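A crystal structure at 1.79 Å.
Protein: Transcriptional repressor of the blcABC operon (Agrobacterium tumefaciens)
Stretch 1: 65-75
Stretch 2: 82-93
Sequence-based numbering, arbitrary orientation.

Stretch 1 65-75: LLAVMTELDLL
Stretch 2 (82-93) TLRIGPHSLRWA

A helix that ends beside a strand can turn its backbone from satisfying itself to satisfying a neighbour, and the repressor of the blcABC operon gives a compact example in which a single direct hydrogen bond, two waters and a few leucines join the two segments.

Stretch 1 enters as a regular helix, with phi/psi near -65/-40 and i to i+4 bonds such as Met69 N to Leu65 O (2.9 Å) and Leu72 N to Val68 O (2.8 Å). Leu65 lies out of reach of stretch 2, but one residue on, Leu66 (chi1 m, chi2 t) directs its CA-to-CB bond toward it, and its CD1 lies 4.1 Å from CD1 of Leu83. Ala67 points away, while Val68 and Met69 make no contact. A turn after Leu66, the CA-to-CB bond of Thr70 (chi1 m) points sideways, and OG1 of Thr70 comes to 3.7 Å from CD2 of Leu83, so that Leu83 (phi/psi -114/143, chi1 m, chi2 t) packs against successive turns of the helix.

Past Glu71, which is out of reach, Leu72 flattens to -73/-9 and Asp73 swings to positive phi, 72/13. This is a Schellman motif, whose two bonds back into the last turn are Leu74 N to Met69 O, weak at 2.9 Å, and Asp73 N to Thr70 O at 3.0 Å; Met69 O also receives Leu75 N at 3.1 Å. The reversal leaves the carbonyl of Asp73 facing stretch 2, with its O 3.6 Å from CA of Gly86. The absence of a side chain at Gly86 matters here, because an ideal CB would fall 2.2 Å from Asp73 O, a clash, and 3.2 Å from Leu74 O. Water 1 extends the junction, donating to Asp73 O at 2.6 Å and accepting from His88 N at 2.9 Å.

Leu74 (phi/psi -66/-40) supplies the direct hydrogen bond: Gly86 N donates to Leu74 O across 2.9 Å, with a nearly straight N-H...O angle of 162°. Water 2 donates to the same Leu74 O at 2.9 Å and to Gly86 O at 2.7 Å, and accepts from Ser89 OG at 2.8 Å, tying the carbonyl to both ends of the type I turn from Gly86 to Ser89. Although the CA-to-CB bond of Leu74 points away, its m,t side chain returns at its end, placing CD2 3.5 Å from CH2 of Trp92, at the ring edge and near the ring plane. Trp92 (chi1 m, chi2 -29°) reaches this position from the helix of stretch 2.

Leu75 is extended, at -117/155, and pairs with Ile85 as an antiparallel, non-hydrogen-bonded bridge with CA atoms 4.7 Å apart and side chains diverging. Its CA also makes a C-H...O contact with Arg84 O at 3.2 Å. The CA-to-CB bond of Leu75 points sideways, and its m,t side chain places CD1 4.3 Å from CD1 of Leu83, completing an apolar cluster with Leu66. Altogether the two stretches bury 421 Å², counted over both sides.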

ATOM      1  N   LEU B  65     -28.312  -0.247  -4.040  1.00 16.47           N
ATOM      2  CA  LEU B  65     -27.161   0.343  -3.365  1.00 18.61           C
ATOM      3  C   LEU B  65     -25.873  -0.110  -4.033  1.00 16.21           C
ATOM      4  O   LEU B  65     -24.985   0.705  -4.285  1.00 16.36           O
ATOM      5  CB  LEU B  65     -27.156  -0.005  -1.875  1.00 16.95           C
ATOM      6  CG  LEU B  65     -25.959   0.464  -1.054  1.00 19.79           C
ATOM      7  CD1 LEU B  65     -25.819   1.988  -1.074  1.00 19.91           C
ATOM      8  CD2 LEU B  65     -26.173  -0.051   0.358  1.00 20.54           C
ATOM      9  N   LEU B  66     -25.784  -1.405  -4.336  1.00 16.20           N
ATOM     10  CA  LEU B  66     -24.599  -1.941  -4.998  1.00 17.40           C
ATOM     11  C   LEU B  66     -24.397  -1.265  -6.357  1.00 13.64           C
ATOM     12  O   LEU B  66     -23.278  -0.961  -6.737  1.00 14.35           O
ATOM     13  CB  LEU B  66     -24.682  -3.462  -5.145  1.00 16.89           C
ATOM     14  CG  LEU B  66     -24.642  -4.299  -3.862  1.00 14.18           C
ATOM     15  CD1 LEU B  66     -24.847  -5.781  -4.185  1.00 14.66           C
ATOM     16  CD2 LEU B  66     -23.335  -4.098  -3.127  1.00 19.16           C
ATOM     17  N   ALA B  67     -25.480  -1.014  -7.083  1.00 16.46           N
ATOM     18  CA  ALA B  67     -25.361  -0.368  -8.390  1.00 22.16           C
ATOM     19  C   ALA B  67     -24.879   1.075  -8.272  1.00 17.47           C
ATOM     20  O   ALA B  67     -24.109   1.546  -9.097  1.00 17.42           O
ATOM     21  CB  ALA B  67     -26.675  -0.443  -9.170  1.00 22.93           C
ATOM     22  N   VAL B  68     -25.331   1.776  -7.238  1.00 15.52           N
ATOM     23  CA  VAL B  68     -24.872   3.128  -6.987  1.00 13.41           C
ATOM     24  C   VAL B  68     -23.387   3.144  -6.627  1.00 13.43           C
ATOM     25  O   VAL B  68     -22.646   3.990  -7.104  1.00 13.55           O
ATOM     26  CB  VAL B  68     -25.704   3.819  -5.880  1.00 13.77           C
ATOM     27  CG1 VAL B  68     -25.025   5.110  -5.423  1.00 15.89           C
ATOM     28  CG2 VAL B  68     -27.118   4.097  -6.382  1.00 18.17           C
ATOM     29  N   MET B  69     -22.953   2.189  -5.804  1.00 13.38           N
ATOM     30  CA  MET B  69     -21.550   2.096  -5.420  1.00 15.60           C
ATOM     31  C   MET B  69     -20.682   1.807  -6.615  1.00 11.89           C
ATOM     32  O   MET B  69     -19.521   2.220  -6.659  1.00 15.34           O
ATOM     33  CB  MET B  69     -21.342   0.994  -4.371  1.00 13.59           C
ATOM     34  CG  MET B  69     -21.936   1.338  -3.006  1.00 19.93           C
ATOM     35  SD  MET B  69     -21.776  -0.021  -1.842  1.00 18.28           S
ATOM     36  CE  MET B  69     -20.001   0.056  -1.587  1.00 14.60           C
ATOM     37  N   THR B  70     -21.234   1.083  -7.584  1.00 11.98           N
ATOM     38  CA  THR B  70     -20.515   0.832  -8.831  1.00 14.88           C
ATOM     39  C   THR B  70     -20.400   2.105  -9.680  1.00 17.15           C
ATOM     40  O   THR B  70     -19.335   2.417 -10.226  1.00 19.29           O
ATOM     41  CB  THR B  70     -21.151  -0.323  -9.627  1.00 16.05           C
ATOM     42  OG1 THR B  70     -21.121  -1.505  -8.813  1.00 22.78           O
ATOM     43  CG2 THR B  70     -20.377  -0.580 -10.883  1.00 21.82           C
ATOM     44  N   GLU B  71     -21.488   2.857  -9.759  1.00 17.03           N
ATOM     45  CA  GLU B  71     -21.475   4.118 -10.497  1.00 19.08           C
ATOM     46  C   GLU B  71     -20.513   5.118  -9.848  1.00 25.82           C
ATOM     47  O   GLU B  71     -19.818   5.868 -10.531  1.00 23.95           O
ATOM     48  CB  GLU B  71     -22.888   4.697 -10.568  1.00 25.24           C
ATOM     49  CG  GLU B  71     -22.989   5.924 -11.476  1.00 45.58           C
ATOM     50  CD  GLU B  71     -22.386   5.690 -12.861  1.00 58.50           C
ATOM     51  OE1 GLU B  71     -22.769   4.702 -13.522  1.00 47.79           O
ATOM     52  OE2 GLU B  71     -21.522   6.493 -13.286  1.00 68.57           O
ATOM     53  N   LEU B  72     -20.457   5.099  -8.523  1.00 18.60           N
ATOM     54  CA  LEU B  72     -19.563   5.972  -7.770  1.00 19.86           C
ATOM     55  C   LEU B  72     -18.123   5.516  -7.902  1.00 21.84           C
ATOM     56  O   LEU B  72     -17.211   6.200  -7.460  1.00 24.67           O
ATOM     57  CB  LEU B  72     -19.945   5.950  -6.289  1.00 17.34           C
ATOM     58  CG  LEU B  72     -21.148   6.793  -5.895  1.00 20.94           C
ATOM     59  CD1 LEU B  72     -21.668   6.371  -4.541  1.00 29.51           C
ATOM     60  CD2 LEU B  72     -20.744   8.251  -5.875  1.00 24.82           C
ATOM     61  N   ASP B  73     -17.927   4.341  -8.486  1.00 18.19           N
ATOM     62  CA  ASP B  73     -16.589   3.765  -8.651  1.00 16.87           C
ATOM     63  C   ASP B  73     -15.956   3.268  -7.335  1.00 18.67           C
ATOM     64  O   ASP B  73     -14.762   2.974  -7.273  1.00 20.37           O
ATOM     65  CB  ASP B  73     -15.664   4.730  -9.400  1.00 27.35           C
ATOM     66  CG  ASP B  73     -16.184   5.081 -10.793  1.00 37.61           C
ATOM     67  OD1 ASP B  73     -16.788   4.200 -11.451  1.00 43.55           O
ATOM     68  OD2 ASP B  73     -16.000   6.241 -11.228  1.00 39.53           O
ATOM     69  N   LEU B  74     -16.760   3.158  -6.286  1.00 17.77           N
ATOM     70  CA  LEU B  74     -16.305   2.462  -5.088  1.00 14.15           C
ATOM     71  C   LEU B  74     -16.093   0.976  -5.397  1.00 18.64           C
ATOM     72  O   LEU B  74     -15.153   0.359  -4.893  1.00 18.34           O
ATOM     73  CB  LEU B  74     -17.325   2.624  -3.959  1.00 12.16           C
ATOM     74  CG  LEU B  74     -17.537   4.076  -3.515  1.00 15.57           C
ATOM     75  CD1 LEU B  74     -18.738   4.131  -2.619  1.00 16.70           C
ATOM     76  CD2 LEU B  74     -16.284   4.604  -2.805  1.00 20.71           C
ATOM     77  N   LEU B  75     -16.998   0.406  -6.198  1.00 15.20           N
ATOM     78  CA  LEU B  75     -16.880  -0.966  -6.679  1.00 13.93           C
ATOM     79  C   LEU B  75     -16.762  -0.957  -8.199  1.00 14.52           C
ATOM     80  O   LEU B  75     -17.217  -0.027  -8.867  1.00 17.99           O
ATOM     81  CB  LEU B  75     -18.122  -1.795  -6.320  1.00 14.83           C
ATOM     82  CG  LEU B  75     -18.491  -1.926  -4.841  1.00 14.33           C
ATOM     83  CD1 LEU B  75     -19.878  -2.549  -4.651  1.00 15.04           C
ATOM     84  CD2 LEU B  75     -17.433  -2.694  -4.060  1.00 16.96           C
ATOM     85  N   THR B  82     -19.544 -10.214 -10.854  1.00 22.27           N
ATOM     86  CA  THR B  82     -18.887 -10.151  -9.558  1.00 22.33           C
ATOM     87  C   THR B  82     -18.396  -8.739  -9.298  1.00 19.76           C
ATOM     88  O   THR B  82     -18.139  -7.969 -10.213  1.00 20.96           O
ATOM     89  CB  THR B  82     -17.736 -11.171  -9.419  1.00 30.47           C
ATOM     90  OG1 THR B  82     -16.815 -11.017 -10.503  1.00 36.71           O
ATOM     91  CG2 THR B  82     -18.286 -12.587  -9.420  1.00 26.35           C
ATOM     92  N   LEU B  83     -18.290  -8.385  -8.033  1.00 20.13           N
ATOM     93  CA  LEU B  83     -17.952  -7.030  -7.677  1.00 23.85           C
ATOM     94  C   LEU B  83     -16.588  -7.044  -7.012  1.00 23.25           C
ATOM     95  O   LEU B  83     -16.245  -7.981  -6.294  1.00 29.36           O
ATOM     96  CB  LEU B  83     -19.026  -6.461  -6.756  1.00 21.95           C
ATOM     97  CG  LEU B  83     -20.379  -6.284  -7.443  1.00 27.74           C
ATOM     98  CD1 LEU B  83     -21.488  -6.091  -6.435  1.00 30.11           C
ATOM     99  CD2 LEU B  83     -20.323  -5.110  -8.415  1.00 25.40           C
ATOM    100  N   ARG B  84     -15.791  -6.023  -7.284  1.00 16.34           N
ATOM    101  CA  ARG B  84     -14.483  -5.925  -6.661  1.00 20.36           C
ATOM    102  C   ARG B  84     -14.268  -4.486  -6.245  1.00 16.86           C
ATOM    103  O   ARG B  84     -14.980  -3.598  -6.697  1.00 17.61           O
ATOM    104  CB  ARG B  84     -13.395  -6.390  -7.636  1.00 25.42           C
ATOM    105  CG  ARG B  84     -13.642  -7.823  -8.077  1.00 36.42           C
ATOM    106  CD  ARG B  84     -12.895  -8.287  -9.322  1.00 54.62           C
ATOM    107  NE  ARG B  84     -13.541  -9.498  -9.846  1.00 60.98           N
ATOM    108  CZ  ARG B  84     -13.018 -10.312 -10.760  1.00 66.01           C
ATOM    109  NH1 ARG B  84     -11.816 -10.069 -11.268  1.00 67.68           N
ATOM    110  NH2 ARG B  84     -13.701 -11.379 -11.162  1.00 62.77           N
ATOM    111  N   ILE B  85     -13.297  -4.256  -5.369  1.00 15.66           N
ATOM    112  CA  ILE B  85     -12.965  -2.890  -5.001  1.00 12.83           C
ATOM    113  C   ILE B  85     -12.535  -2.097  -6.236  1.00 12.59           C
ATOM    114  O   ILE B  85     -11.731  -2.580  -7.039  1.00 18.94           O
ATOM    115  CB  ILE B  85     -11.817  -2.857  -3.976  1.00 18.77           C
ATOM    116  CG1 ILE B  85     -12.197  -3.653  -2.719  1.00 19.65           C
ATOM    117  CG2 ILE B  85     -11.454  -1.412  -3.628  1.00 15.67           C
ATOM    118  CD1 ILE B  85     -13.349  -3.054  -1.931  1.00 21.33           C
ATOM    119  N   GLY B  86     -13.042  -0.873  -6.363  1.00 16.33           N
ATOM    120  CA  GLY B  86     -12.644   0.024  -7.435  1.00 19.62           C
ATOM    121  C   GLY B  86     -11.279   0.620  -7.142  1.00 17.07           C
ATOM    122  O   GLY B  86     -10.915   0.780  -5.984  1.00 19.87           O
ATOM    123  N   PRO B  87     -10.511   0.932  -8.191  1.00 13.88           N
ATOM    124  CA  PRO B  87      -9.136   1.430  -8.044  1.00 15.09           C
ATOM    125  C   PRO B  87      -9.061   2.809  -7.403  1.00 24.89           C
ATOM    126  O   PRO B  87      -7.985   3.228  -6.982  1.00 20.91           O
ATOM    127  CB  PRO B  87      -8.634   1.500  -9.480  1.00 19.15           C
ATOM    128  CG  PRO B  87      -9.876   1.543 -10.318  1.00 22.28           C
ATOM    129  CD  PRO B  87     -10.880   0.726  -9.599  1.00 19.99           C
ATOM    130  N   HIS B  88     -10.184   3.512  -7.332  1.00 20.17           N
ATOM    131  CA  HIS B  88     -10.163   4.871  -6.801  1.00 22.94           C
ATOM    132  C   HIS B  88      -9.741   4.910  -5.330  1.00 26.10           C
ATOM    133  O   HIS B  88      -9.202   5.916  -4.861  1.00 20.29           O
ATOM    134  CB  HIS B  88     -11.526   5.543  -6.975  1.00 26.26           C
ATOM    135  CG  HIS B  88     -11.513   7.014  -6.700  1.00 39.85           C
ATOM    136  ND1 HIS B  88     -10.980   7.930  -7.582  1.00 48.71           N
ATOM    137  CD2 HIS B  88     -11.963   7.727  -5.640  1.00 36.10           C
ATOM    138  CE1 HIS B  88     -11.103   9.147  -7.076  1.00 45.07           C
ATOM    139  NE2 HIS B  88     -11.697   9.049  -5.898  1.00 31.74           N
ATOM    140  N   SER B  89      -9.988   3.818  -4.606  1.00 18.99           N
ATOM    141  CA  SER B  89      -9.588   3.717  -3.206  1.00 18.13           C
ATOM    142  C   SER B  89      -8.099   3.922  -3.024  1.00 21.38           C
ATOM    143  O   SER B  89      -7.647   4.369  -1.963  1.00 19.29           O
ATOM    144  CB  SER B  89      -9.993   2.360  -2.625  1.00 21.16           C
ATOM    145  OG  SER B  89     -11.252   2.459  -1.995  1.00 30.08           O
ATOM    146  N   LEU B  90      -7.326   3.582  -4.045  1.00 18.40           N
ATOM    147  CA  LEU B  90      -5.883   3.771  -3.970  1.00 21.76           C
ATOM    148  C   LEU B  90      -5.526   5.240  -3.716  1.00 20.23           C
ATOM    149  O   LEU B  90      -4.535   5.535  -3.040  1.00 20.43           O
ATOM    150  CB  LEU B  90      -5.197   3.281  -5.249  1.00 20.46           C
ATOM    151  CG  LEU B  90      -5.237   1.769  -5.493  1.00 29.83           C
ATOM    152  CD1 LEU B  90      -4.576   1.421  -6.825  1.00 30.32           C
ATOM    153  CD2 LEU B  90      -4.570   1.025  -4.362  1.00 34.75           C
ATOM    154  N   ARG B  91      -6.325   6.156  -4.263  1.00 18.70           N
ATOM    155  CA  ARG B  91      -6.038   7.584  -4.112  1.00 18.75           C
ATOM    156  C   ARG B  91      -6.122   7.964  -2.639  1.00 13.69           C
ATOM    157  O   ARG B  91      -5.317   8.744  -2.141  1.00 17.76           O
ATOM    158  CB  ARG B  91      -7.009   8.433  -4.950  1.00 27.76           C
ATOM    159  N   TRP B  92      -7.101   7.411  -1.941  1.00 16.25           N
ATOM    160  CA  TRP B  92      -7.273   7.725  -0.527  1.00 15.58           C
ATOM    161  C   TRP B  92      -6.163   7.080   0.289  1.00 17.55           C
ATOM    162  O   TRP B  92      -5.591   7.716   1.177  1.00 16.54           O
ATOM    163  CB  TRP B  92      -8.643   7.252  -0.057  1.00 15.57           C
ATOM    164  CG  TRP B  92      -9.748   7.868  -0.851  1.00 17.93           C
ATOM    165  CD1 TRP B  92      -9.736   9.081  -1.463  1.00 23.19           C
ATOM    166  CD2 TRP B  92     -11.022   7.287  -1.135  1.00 20.68           C
ATOM    167  NE1 TRP B  92     -10.930   9.303  -2.097  1.00 17.64           N
ATOM    168  CE2 TRP B  92     -11.740   8.218  -1.908  1.00 19.44           C
ATOM    169  CE3 TRP B  92     -11.628   6.077  -0.798  1.00 19.18           C
ATOM    170  CZ2 TRP B  92     -13.035   7.971  -2.357  1.00 25.99           C
ATOM    171  CZ3 TRP B  92     -12.922   5.834  -1.245  1.00 26.34           C
ATOM    172  CH2 TRP B  92     -13.607   6.773  -2.012  1.00 27.17           C
ATOM    173  N   ALA B  93      -5.851   5.820  -0.003  1.00 14.89           N
ATOM    174  CA  ALA B  93      -4.781   5.157   0.730  1.00 15.60           C
ATOM    175  C   ALA B  93      -3.469   5.927   0.540  1.00 23.85           C
ATOM    176  O   ALA B  93      -2.697   6.091   1.481  1.00 22.04           O
ATOM    177  CB  ALA B  93      -4.638   3.685   0.286  1.00 17.16           C
TER
HETATM  178  O   HOH W   1     -12.642   3.155  -8.785  1.00 20.42           O
HETATM  179  O   HOH W   2     -12.729   1.870  -4.304  1.00 23.05           O